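Local atomic coordinates of probable TonB-dependent siderophore receptor PiuA (Acinetobacter baumannii, PDB entry 5FP1), a protein that probably takes part in the first step of iron uptake across the outer membrane by binding ferric siderophores, possibly including ferric enterobactin. Residues I52-V57 with D667-Y672; N108-A113 with Y161-L166; E277-L280 with I284-T287; K528-F531 with L536-T539. All blocks are in the same frame, centred on the assembly; numbering follows the deposited sequence.

Contact 1: residues I52-V57 with D667-Y672; sequences IEDTKV and DAMARY
The end of a short helix containing Asp54 lies over a barrel strand at Met669, where the two backbones come nearest with CA atoms 7.2 Å apart, so side chains have to span the gap. The main one is Arg671, whose guanidinium meets the Asp54 carboxylate end-on in a salt bridge. Both terminal nitrogens converge on a single oxygen: NH1 lies 3.0 Å and NH2 2.9 Å from Asp54 OD1, and sharing it leaves both bonds bent, near 145°. They reach it from the same face, about 30° out of the carboxylate plane, NH2 on the syn side and NH1 on the anti side. Gln50 NE2 also donates to OD1, and Asp54 OD2 accepts from Trp629 NE1 of the barrel, so the buried carboxylate is well supplied with donors. In TonB-dependent receptors the plug domain fills the lumen of the barrel, and here the plug helix 49-55 is tied to the inner surface of strand 659-673. Met669 packs beside the same carboxylate: its chain bends at chi2 and chi3, which brings CE to 3.9 Å from Asp54 OD1, while its CG lies 3.5 Å from Asp54 O. Gln681, on the next strand, accepts from Arg671 NH1 and donates to Glu53 O.

Contact 2: residues N108-A113 with Y161-L166; sequences NREMFA and YQRITL
The carboxylate of Glu110 and the guanidinium of Arg163 lie nearly in one plane, 7° apart, and meet edge to edge. Each oxygen takes one nitrogen on its syn lone pair: Arg163 NH1 is 2.8 Å from Glu110 OE2 and Arg163 NH2 is 3.0 Å from Glu110 OE1. Both N-H...O angles are 173°, the straight, two-pronged geometry of a bidentate salt bridge. Phe112 CB approaches the guanidinium obliquely, 3.8 Å from Arg163 NH2, while the Phe112 ring turns away and carries Ala113 CB over the centre of one face. Arg163 reaches the acid with a fully extended chain from CG to NE, its CG anti to the backbone N. Glu110 comes from the opposite direction and bends at chi2 (-87°), which turns its carboxylate toward the backbone N-H groups of Met111 and Phe112. There OE1 also accepts from Phe112 N at 2.9 Å and, weakly, from Met111 N, so the loop and the arginine together fix the rotation of the carboxylate. OE2 has a second cationic partner in Arg200. With two arginines against it, the buried acid is probably held ionised. This is a plug-to-barrel contact: the loop 108-113, leading into plug strand 114-121, meets the inner side of the wall. Strand 161-171 supplies Arg163, strand 177-188 places Leu183 against all three side chains, strand 197-209 brings Arg200 to the acid and Ala204 to Phe112, and strand 215-226 lays Tyr222 near the Phe112 ring.

Contact 3: residues E277-L280 with I284-T287; sequences EHDL and ITIT
This is an antiparallel beta hairpin at one end of the barrel wall, where strands 264-279 and 284-304 are joined by the kind of short turn that TonB-dependent receptors have on the periplasmic side. His278 and Ile286 form the hydrogen-bonded pair, with His278 N to Ile286 O and Ile286 N to His278 O both 2.9 Å. Next to the turn the ladder weakens: Leu280 N is 2.7 Å from Ile284 O, but the N-H...O angle of 122° makes this a poor bond. Glu277 with Thr287 and Asp279 with Thr285 are the non-hydrogen-bonded pairs, and all four side chains share one face. There Thr285 OG1 donates to Asp279 OD1 at 2.7 Å, coming from above the carboxylate plane. The two side chains run alongside each other, and Thr285 keeps OG1 beside its backbone N (chi1 -61°), on the acid's side. A water donates to Glu277 OE1 at 2.8 Å and probably links it to Thr287 OG1, though that second distance is too short to be reliable. On the other face Ile286 CG2 packs 4.0 Å from His278 CB; Leu280, at the corner of the turn, brings CD1 to 4.3 Å from the same methyl. Arg216, on strand 215-226, pairs with both Glu277 and Asp279, and Thr215 OG1 bonds to His278 ND1. On the other flank, strand 315-341 continues the wall, with Leu334 against Ile286 and Leu336 against both Ile284 and Leu280.

Contact 4: residues K528-F531 with L536-T539; sequences KWDF and LNLT
Backbone hydrogen bonds hold Trp529 to Leu538 and Phe531 to Leu536, the two hydrogen-bonded pairs of an antiparallel hairpin that joins strands 518-531 and 536-555 of the beta-barrel wall. Trp529 N to Leu538 O and Leu538 N to Trp529 O are both 2.9 Å. The Phe531 pair is less even, with Phe531 N to Leu536 O at 2.8 Å and Leu536 N to Phe531 O at 3.1 Å. CA-H...O contacts from Lys528, Asp530 and Asn537 fill in between these rungs. One side-chain hydrogen bond is added: Asn537 ND2 donates to Asp530 OD1 at 2.8 Å, nearly in its own amide plane, although amide and carboxylate planes stand almost perpendicular (89°). Asn537 swings CG anti to its backbone N (chi1 176°), which carries the amide across the strand gap to the acid. Apolar contacts make up the rest. On the face of Trp529 and Phe531, the edge of the Phe531 ring meets Leu538, CE2 lying 3.8 Å from Leu538 CB. On the face of Asp530, the methyl CG2 of Thr539 touches the aliphatic run of Lys528, 3.9 Å from its CG. The extended lysine chain continues to plug residues, where NZ donates to the carbonyls of Leu37, Thr40 and Lys42. Trp529 borders a bound detergent molecule and turns its NE1 to Thr527 OG1. The chemistry thus sorts by face: that of Lys528 and Asn537 turns inward to the plug, whereas the aromatic and leucine face is consistent with one turned to the membrane.

Contact 2 is buried and contact 1 partly so, both inside the barrel between plug and wall, whereas contacts 3 and 4 lie at the surface and join neighbouring wall strands through short turns. In the first two, arginines from the wall grip plug carboxylates and no backbone bond crosses; in the other two, ladders of backbone bonds do most of the work. Contacts 1 and 2 touch, Ile52 CD1 lying 3.4 Å from Met111 CE, with their centres about 15 Å apart. The hairpins stand farther off: from the centre of contact 1, that of contact 4 is about 24 Å away and that of contact 3 about 39 Å. Contact 4 keeps a link to the plug, while the acids of contact 3 pair within the wall.

Contact 1: residues I52-V57 with D667-Y672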
loop_
_atom_site.group_PDB
_atom_site.type_symbol
_atom_site.label_atom_id
_atom_site.label_comp_id
_atom_site.label_asym_id
_atom_site.label_seq_id
_atom_site.Cartn_x
_atom_site.Cartn_y
_atom_site.Cartn_z
ATOM N N ILE A 52 3.662 2.718 15.517
ATOM C CA ILE A 52 4.397 3.578 14.589
ATOM C C ILE A 52 5.547 4.280 15.345
ATOM O O ILE A 52 6.694 4.303 14.894
ATOM C CB ILE A 52 3.451 4.578 13.906
ATOM C CG1 ILE A 52 2.516 3.825 12.914
ATOM C CG2 ILE A 52 4.248 5.654 13.181
ATOM C CD1 ILE A 52 1.347 4.648 12.445
ATOM N N GLU A 53 5.256 4.792 16.530
ATOM C CA GLU A 53 6.306 5.408 17.362
ATOM C C GLU A 53 7.385 4.447 17.841
ATOM O O GLU A 53 8.565 4.769 17.799
ATOM C CB GLU A 53 5.664 6.176 18.536
ATOM C CG GLU A 53 5.086 7.488 18.015
ATOM C CD GLU A 53 4.265 8.272 19.024
ATOM O OE1 GLU A 53 4.391 8.012 20.246
ATOM O OE2 GLU A 53 3.490 9.152 18.565
ATOM N N ASP A 54 6.989 3.267 18.280
ATOM C CA ASP A 54 7.919 2.286 18.769
ATOM C C ASP A 54 8.891 1.813 17.679
ATOM O O ASP A 54 10.081 1.554 17.951
ATOM C CB ASP A 54 7.165 1.061 19.267
ATOM C CG ASP A 54 6.632 1.214 20.690
ATOM O OD1 ASP A 54 6.763 2.309 21.293
ATOM O OD2 ASP A 54 6.050 0.211 21.155
ATOM N N THR A 55 8.380 1.635 16.454
ATOM C CA THR A 55 9.204 1.084 15.384
ATOM C C THR A 55 9.959 2.141 14.602
ATOM O O THR A 55 10.904 1.823 13.915
ATOM C CB THR A 55 8.356 0.279 14.367
ATOM O OG1 THR A 55 7.287 1.083 13.864
ATOM C CG2 THR A 55 7.802 -0.969 15.025
ATOM N N LYS A 56 9.514 3.381 14.726
ATOM C CA LYS A 56 9.968 4.536 13.944
ATOM C C LYS A 56 9.924 4.236 12.446
ATOM O O LYS A 56 10.849 4.607 11.712
ATOM C CB LYS A 56 11.368 5.022 14.357
ATOM C CG LYS A 56 11.600 6.513 14.092
ATOM C CD LYS A 56 13.035 6.954 14.406
ATOM C CE LYS A 56 13.328 8.361 13.882
ATOM N NZ LYS A 56 12.468 9.393 14.531
ATOM N N VAL A 57 8.862 3.561 11.998
ATOM C CA VAL A 57 8.675 3.367 10.550
ATOM C C VAL A 57 8.426 4.698 9.881
ATOM O O VAL A 57 7.640 5.525 10.370
ATOM C CB VAL A 57 7.585 2.354 10.194
ATOM C CG1 VAL A 57 8.050 0.945 10.525
ATOM C CG2 VAL A 57 6.278 2.683 10.890
ATOM N N ASP A 667 13.881 -7.087 15.118
ATOM C CA ASP A 667 14.090 -5.694 15.438
ATOM C C ASP A 667 14.155 -5.500 16.949
ATOM O O ASP A 667 13.615 -6.304 17.711
ATOM C CB ASP A 667 12.966 -4.851 14.862
ATOM C CG ASP A 667 12.918 -4.923 13.338
ATOM O OD1 ASP A 667 13.848 -4.388 12.695
ATOM O OD2 ASP A 667 11.982 -5.549 12.787
ATOM N N ALA A 668 14.798 -4.428 17.366
ATOM C CA ALA A 668 14.810 -4.067 18.783
ATOM C C ALA A 668 14.732 -2.589 18.999
ATOM O O ALA A 668 15.080 -1.792 18.118
ATOM C CB ALA A 668 16.041 -4.645 19.462
ATOM N N MET A 669 14.296 -2.202 20.203
ATOM C CA MET A 669 14.170 -0.822 20.542
ATOM C C MET A 669 14.449 -0.598 22.056
ATOM O O MET A 669 14.171 -1.456 22.874
ATOM C CB MET A 669 12.748 -0.371 20.219
ATOM C CG MET A 669 12.443 1.092 20.423
ATOM S SD MET A 669 11.845 1.502 22.088
ATOM C CE MET A 669 10.228 0.744 22.082
ATOM N N ALA A 670 14.939 0.584 22.380
ATOM C CA ALA A 670 14.998 1.063 23.758
ATOM C C ALA A 670 14.679 2.542 23.784
ATOM O O ALA A 670 15.231 3.327 23.022
ATOM C CB ALA A 670 16.384 0.816 24.341
ATOM N N ARG A 671 13.800 2.908 24.704
ATOM C CA ARG A 671 13.353 4.249 24.891
ATOM C C ARG A 671 13.622 4.669 26.342
ATOM O O ARG A 671 13.071 4.065 27.260
ATOM C CB ARG A 671 11.857 4.332 24.685
ATOM C CG ARG A 671 11.345 5.745 24.870
ATOM C CD ARG A 671 10.032 6.016 24.137
ATOM N NE ARG A 671 9.049 4.995 24.425
ATOM C CZ ARG A 671 8.511 4.176 23.524
ATOM N NH1 ARG A 671 8.834 4.248 22.234
ATOM N NH2 ARG A 671 7.623 3.295 23.926
ATOM N N TYR A 672 14.419 5.714 26.523
ATOM C CA TYR A 672 14.739 6.228 27.869
ATOM C C TYR A 672 14.087 7.575 28.065
ATOM O O TYR A 672 14.315 8.508 27.286
ATOM C CB TYR A 672 16.254 6.336 28.086
ATOM C CG TYR A 672 16.630 6.777 29.503
ATOM C CD1 TYR A 672 16.545 5.898 30.569
ATOM C CD2 TYR A 672 17.041 8.075 29.762
ATOM C CE1 TYR A 672 16.871 6.294 31.855
ATOM C CE2 TYR A 672 17.368 8.482 31.043
ATOM C CZ TYR A 672 17.278 7.587 32.084
ATOM O OH TYR A 672 17.600 7.988 33.357
#

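Contact 2: residues N108-A113 with Y161-L166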
loop_
_atom_site.group_PDB
_atom_site.type_symbol
_atom_site.label_atom_id
_atom_site.label_comp_id
_atom_site.label_asym_id
_atom_site.label_seq_id
_atom_site.Cartn_x
_atom_site.Cartn_y
_atom_site.Cartn_z
ATOM N N ASN A 108 5.474 6.591 -3.098
ATOM C CA ASN A 108 6.083 5.949 -1.928
ATOM C C ASN A 108 5.625 6.754 -0.705
ATOM O O ASN A 108 6.187 7.813 -0.406
ATOM C CB ASN A 108 7.605 5.969 -2.066
ATOM C CG ASN A 108 8.085 5.280 -3.344
ATOM O OD1 ASN A 108 7.584 4.247 -3.721
ATOM N ND2 ASN A 108 9.079 5.850 -3.985
ATOM N N ARG A 109 4.544 6.320 -0.070
ATOM C CA ARG A 109 3.880 7.165 0.924
ATOM C C ARG A 109 4.688 7.239 2.224
ATOM O O ARG A 109 5.272 6.232 2.652
ATOM C CB ARG A 109 2.477 6.654 1.193
ATOM C CG ARG A 109 1.572 6.807 -0.022
ATOM C CD ARG A 109 0.326 5.947 0.056
ATOM N NE ARG A 109 -0.513 6.082 -1.136
ATOM C CZ ARG A 109 -0.250 5.547 -2.317
ATOM N NH1 ARG A 109 0.828 4.782 -2.486
ATOM N NH2 ARG A 109 -1.075 5.775 -3.334
ATOM N N GLU A 110 4.710 8.438 2.807
ATOM C CA GLU A 110 5.390 8.722 4.073
ATOM C C GLU A 110 4.487 8.554 5.276
ATOM O O GLU A 110 3.249 8.624 5.170
ATOM C CB GLU A 110 5.898 10.175 4.107
ATOM C CG GLU A 110 7.416 10.317 4.072
ATOM C CD GLU A 110 8.083 10.255 5.446
ATOM O OE1 GLU A 110 7.374 10.378 6.454
ATOM O OE2 GLU A 110 9.335 10.083 5.514
ATOM N N MET A 111 5.114 8.421 6.435
ATOM C CA MET A 111 4.354 8.295 7.684
ATOM C C MET A 111 4.295 9.588 8.514
ATOM O O MET A 111 3.622 9.598 9.539
ATOM C CB MET A 111 4.942 7.182 8.541
ATOM C CG MET A 111 4.831 5.786 7.924
ATOM S SD MET A 111 3.124 5.264 7.665
ATOM C CE MET A 111 2.657 5.000 9.371
ATOM N N PHE A 112 4.961 10.670 8.096
ATOM C CA PHE A 112 5.119 11.821 9.011
ATOM C C PHE A 112 3.812 12.481 9.395
ATOM O O PHE A 112 3.686 12.970 10.509
ATOM C CB PHE A 112 6.108 12.882 8.503
ATOM C CG PHE A 112 5.522 13.888 7.554
ATOM C CD1 PHE A 112 5.410 13.605 6.199
ATOM C CD2 PHE A 112 5.146 15.155 8.003
ATOM C CE1 PHE A 112 4.910 14.531 5.310
ATOM C CE2 PHE A 112 4.664 16.098 7.110
ATOM C CZ PHE A 112 4.533 15.785 5.767
ATOM N N ALA A 113 2.829 12.493 8.508
ATOM C CA ALA A 113 1.546 13.098 8.827
ATOM C C ALA A 113 0.472 12.075 9.161
ATOM O O ALA A 113 -0.711 12.409 9.166
ATOM C CB ALA A 113 1.071 13.947 7.673
ATOM N N TYR A 161 21.563 8.175 7.560
ATOM C CA TYR A 161 20.187 8.523 7.933
ATOM C C TYR A 161 20.166 9.796 8.764
ATOM O O TYR A 161 20.884 9.905 9.763
ATOM C CB TYR A 161 19.642 7.355 8.725
ATOM C CG TYR A 161 18.230 7.432 9.248
ATOM C CD1 TYR A 161 17.893 8.295 10.291
ATOM C CD2 TYR A 161 17.243 6.577 8.766
ATOM C CE1 TYR A 161 16.620 8.318 10.810
ATOM C CE2 TYR A 161 15.963 6.594 9.281
ATOM C CZ TYR A 161 15.655 7.456 10.313
ATOM O OH TYR A 161 14.392 7.478 10.845
ATOM N N GLN A 162 19.366 10.768 8.340
ATOM C CA GLN A 162 19.049 11.940 9.170
ATOM C C GLN A 162 17.609 12.301 8.968
ATOM O O GLN A 162 17.155 12.388 7.831
ATOM C CB GLN A 162 19.918 13.148 8.775
ATOM C CG GLN A 162 21.413 12.874 8.848
ATOM C CD GLN A 162 22.217 13.911 8.080
ATOM O OE1 GLN A 162 21.881 15.089 8.078
ATOM N NE2 GLN A 162 23.275 13.472 7.410
ATOM N N ARG A 163 16.890 12.537 10.057
ATOM C CA ARG A 163 15.469 12.843 9.968
ATOM C C ARG A 163 15.071 13.830 11.050
ATOM O O ARG A 163 15.413 13.641 12.218
ATOM C CB ARG A 163 14.655 11.554 10.144
ATOM C CG ARG A 163 13.158 11.726 9.944
ATOM C CD ARG A 163 12.456 10.409 10.186
ATOM N NE ARG A 163 11.000 10.484 10.057
ATOM C CZ ARG A 163 10.325 10.382 8.910
ATOM N NH1 ARG A 163 10.961 10.254 7.754
ATOM N NH2 ARG A 163 9.003 10.435 8.914
ATOM N N ILE A 164 14.366 14.873 10.665
ATOM C CA ILE A 164 13.815 15.815 11.634
ATOM C C ILE A 164 12.344 15.951 11.346
ATOM O O ILE A 164 11.946 16.138 10.193
ATOM C CB ILE A 164 14.491 17.204 11.493
ATOM C CG1 ILE A 164 15.969 17.110 11.857
ATOM C CG2 ILE A 164 13.808 18.233 12.393
ATOM C CD1 ILE A 164 16.800 18.284 11.382
ATOM N N THR A 165 11.526 15.830 12.381
ATOM C CA THR A 165 10.120 16.169 12.264
ATOM C C THR A 165 9.747 17.147 13.367
ATOM O O THR A 165 10.334 17.126 14.446
ATOM C CB THR A 165 9.222 14.933 12.431
ATOM O OG1 THR A 165 9.536 14.315 13.658
ATOM C CG2 THR A 165 9.449 13.921 11.324
ATOM N N LEU A 166 8.768 17.989 13.074
ATOM C CA LEU A 166 8.199 18.933 14.036
ATOM C C LEU A 166 6.708 18.940 13.841
ATOM O O LEU A 166 6.241 18.946 12.709
ATOM C CB LEU A 166 8.746 20.338 13.802
ATOM C CG LEU A 166 9.806 20.708 14.830
ATOM C CD1 LEU A 166 11.172 20.717 14.173
ATOM C CD2 LEU A 166 9.492 22.053 15.462
#

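Contact 3: residues E277-L280 with I284-T287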
loop_
_atom_site.group_PDB
_atom_site.type_symbol
_atom_site.label_atom_id
_atom_site.label_comp_id
_atom_site.label_asym_id
_atom_site.label_seq_id
_atom_site.Cartn_x
_atom_site.Cartn_y
_atom_site.Cartn_z
ATOM N N GLU A 277 -18.970 19.917 8.357
ATOM C CA GLU A 277 -19.871 19.046 9.103
ATOM C C GLU A 277 -20.957 19.874 9.788
ATOM O O GLU A 277 -20.687 20.982 10.303
ATOM C CB GLU A 277 -19.124 18.337 10.201
ATOM C CG GLU A 277 -17.802 17.714 9.813
ATOM C CD GLU A 277 -17.085 17.233 11.049
ATOM O OE1 GLU A 277 -17.615 16.312 11.702
ATOM O OE2 GLU A 277 -16.051 17.821 11.412
ATOM N N HIS A 278 -22.174 19.347 9.797
ATOM C CA HIS A 278 -23.260 19.978 10.561
ATOM C C HIS A 278 -24.092 18.911 11.249
ATOM O O HIS A 278 -24.559 17.975 10.601
ATOM C CB HIS A 278 -24.151 20.828 9.677
ATOM C CG HIS A 278 -25.237 21.521 10.443
ATOM N ND1 HIS A 278 -24.972 22.344 11.519
ATOM C CD2 HIS A 278 -26.587 21.479 10.322
ATOM C CE1 HIS A 278 -26.113 22.788 12.021
ATOM N NE2 HIS A 278 -27.106 22.278 11.314
ATOM N N ASP A 279 -24.238 19.041 12.560
ATOM C CA ASP A 279 -25.064 18.139 13.352
ATOM C C ASP A 279 -26.534 18.559 13.275
ATOM O O ASP A 279 -26.959 19.533 13.909
ATOM C CB ASP A 279 -24.592 18.126 14.802
ATOM C CG ASP A 279 -23.189 17.619 14.955
ATOM O OD1 ASP A 279 -22.684 16.935 14.032
ATOM O OD2 ASP A 279 -22.569 17.898 16.001
ATOM N N LEU A 280 -27.301 17.831 12.480
ATOM C CA LEU A 280 -28.718 18.095 12.311
ATOM C C LEU A 280 -29.484 17.798 13.578
ATOM O O LEU A 280 -30.483 18.454 13.846
ATOM C CB LEU A 280 -29.301 17.274 11.171
ATOM C CG LEU A 280 -28.712 17.622 9.821
ATOM C CD1 LEU A 280 -29.003 16.538 8.807
ATOM C CD2 LEU A 280 -29.292 18.947 9.376
ATOM N N ILE A 284 -27.453 12.877 14.424
ATOM C CA ILE A 284 -27.368 12.818 12.970
ATOM C C ILE A 284 -26.533 13.984 12.438
ATOM O O ILE A 284 -26.796 15.160 12.742
ATOM C CB ILE A 284 -28.754 12.813 12.336
ATOM C CG1 ILE A 284 -29.547 11.620 12.874
ATOM C CG2 ILE A 284 -28.668 12.761 10.813
ATOM C CD1 ILE A 284 -31.009 11.676 12.531
ATOM N N THR A 285 -25.531 13.642 11.630
ATOM C CA THR A 285 -24.554 14.600 11.121
ATOM C C THR A 285 -24.523 14.482 9.592
ATOM O O THR A 285 -24.574 13.368 9.045
ATOM C CB THR A 285 -23.157 14.320 11.742
ATOM O OG1 THR A 285 -23.222 14.471 13.162
ATOM C CG2 THR A 285 -22.067 15.252 11.216
ATOM N N ILE A 286 -24.479 15.629 8.913
ATOM C CA ILE A 286 -24.233 15.675 7.472
ATOM C C ILE A 286 -22.829 16.221 7.254
ATOM O O ILE A 286 -22.433 17.233 7.876
ATOM C CB ILE A 286 -25.283 16.510 6.714
ATOM C CG1 ILE A 286 -25.033 16.482 5.212
ATOM C CG2 ILE A 286 -25.317 17.965 7.206
ATOM C CD1 ILE A 286 -25.382 15.180 4.524
ATOM N N THR A 287 -22.063 15.528 6.412
ATOM C CA THR A 287 -20.644 15.881 6.177
ATOM C C THR A 287 -20.408 15.964 4.678
ATOM O O THR A 287 -20.883 15.106 3.937
ATOM C CB THR A 287 -19.699 14.837 6.794
ATOM O OG1 THR A 287 -19.951 14.720 8.198
ATOM C CG2 THR A 287 -18.241 15.229 6.602
HETATM O O HOH W 1 -18.366 14.218 10.061
#

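Contact 4: residues K528-F531 with L536-T539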
loop_
_atom_site.group_PDB
_atom_site.type_symbol
_atom_site.label_atom_id
_atom_site.label_comp_id
_atom_site.label_asym_id
_atom_site.label_seq_id
_atom_site.Cartn_x
_atom_site.Cartn_y
_atom_site.Cartn_z
ATOM N N LYS A 528 -14.230 -12.347 17.772
ATOM C CA LYS A 528 -13.427 -11.284 18.371
ATOM C C LYS A 528 -13.757 -11.145 19.849
ATOM O O LYS A 528 -14.921 -11.226 20.217
ATOM C CB LYS A 528 -13.709 -9.947 17.679
ATOM C CG LYS A 528 -13.504 -9.946 16.151
ATOM C CD LYS A 528 -13.520 -8.531 15.574
ATOM C CE LYS A 528 -13.531 -8.585 14.045
ATOM N NZ LYS A 528 -13.570 -7.212 13.488
ATOM N N TRP A 529 -12.746 -10.870 20.667
ATOM C CA TRP A 529 -12.913 -10.812 22.135
ATOM C C TRP A 529 -12.059 -9.738 22.735
ATOM O O TRP A 529 -10.851 -9.685 22.472
ATOM C CB TRP A 529 -12.546 -12.153 22.785
ATOM C CG TRP A 529 -13.523 -13.171 22.422
ATOM C CD1 TRP A 529 -13.532 -13.932 21.286
ATOM C CD2 TRP A 529 -14.724 -13.501 23.140
ATOM N NE1 TRP A 529 -14.659 -14.730 21.263
ATOM C CE2 TRP A 529 -15.411 -14.479 22.380
ATOM C CE3 TRP A 529 -15.267 -13.087 24.357
ATOM C CZ2 TRP A 529 -16.618 -15.042 22.795
ATOM C CZ3 TRP A 529 -16.473 -13.653 24.770
ATOM C CH2 TRP A 529 -17.132 -14.616 23.989
ATOM N N ASP A 530 -12.678 -8.882 23.544
ATOM C CA ASP A 530 -11.936 -8.013 24.461
ATOM C C ASP A 530 -11.756 -8.732 25.791
ATOM O O ASP A 530 -12.732 -9.236 26.332
ATOM C CB ASP A 530 -12.690 -6.705 24.713
ATOM C CG ASP A 530 -12.404 -5.636 23.669
ATOM O OD1 ASP A 530 -11.723 -5.913 22.660
ATOM O OD2 ASP A 530 -12.896 -4.514 23.858
ATOM N N PHE A 531 -10.523 -8.742 26.307
ATOM C CA PHE A 531 -10.129 -9.470 27.519
ATOM C C PHE A 531 -9.423 -8.545 28.480
ATOM O O PHE A 531 -8.980 -7.444 28.110
ATOM C CB PHE A 531 -9.073 -10.546 27.234
ATOM C CG PHE A 531 -9.559 -11.712 26.473
ATOM C CD1 PHE A 531 -10.443 -12.618 27.050
ATOM C CD2 PHE A 531 -9.090 -11.948 25.189
ATOM C CE1 PHE A 531 -10.889 -13.727 26.348
ATOM C CE2 PHE A 531 -9.524 -13.066 24.483
ATOM C CZ PHE A 531 -10.425 -13.954 25.063
ATOM N N LEU A 536 -6.866 -6.120 26.244
ATOM C CA LEU A 536 -6.407 -7.002 25.180
ATOM C C LEU A 536 -7.557 -7.301 24.251
ATOM O O LEU A 536 -8.716 -7.388 24.696
ATOM C CB LEU A 536 -5.899 -8.327 25.724
ATOM C CG LEU A 536 -4.461 -8.454 26.181
ATOM C CD1 LEU A 536 -4.229 -9.872 26.676
ATOM C CD2 LEU A 536 -3.488 -8.108 25.072
ATOM N N ASN A 537 -7.240 -7.426 22.961
ATOM C CA ASN A 537 -8.208 -7.855 21.972
ATOM C C ASN A 537 -7.599 -8.976 21.138
ATOM O O ASN A 537 -6.457 -8.889 20.666
ATOM C CB ASN A 537 -8.681 -6.684 21.094
ATOM C CG ASN A 537 -9.633 -7.123 19.980
ATOM O OD1 ASN A 537 -9.201 -7.398 18.865
ATOM N ND2 ASN A 537 -10.928 -7.198 20.281
ATOM N N LEU A 538 -8.374 -10.036 20.990
ATOM C CA LEU A 538 -8.015 -11.173 20.161
ATOM C C LEU A 538 -8.994 -11.234 18.997
ATOM O O LEU A 538 -10.206 -11.025 19.184
ATOM C CB LEU A 538 -8.128 -12.443 20.987
ATOM C CG LEU A 538 -7.989 -13.763 20.248
ATOM C CD1 LEU A 538 -6.554 -13.934 19.797
ATOM C CD2 LEU A 538 -8.410 -14.919 21.144
ATOM N N THR A 539 -8.493 -11.513 17.799
ATOM C CA THR A 539 -9.364 -11.726 16.639
ATOM C C THR A 539 -8.944 -13.020 15.930
ATOM O O THR A 539 -7.762 -13.388 15.889
ATOM C CB THR A 539 -9.308 -10.570 15.597
ATOM O OG1 THR A 539 -7.979 -10.478 15.056
ATOM C CG2 THR A 539 -9.716 -9.213 16.201
#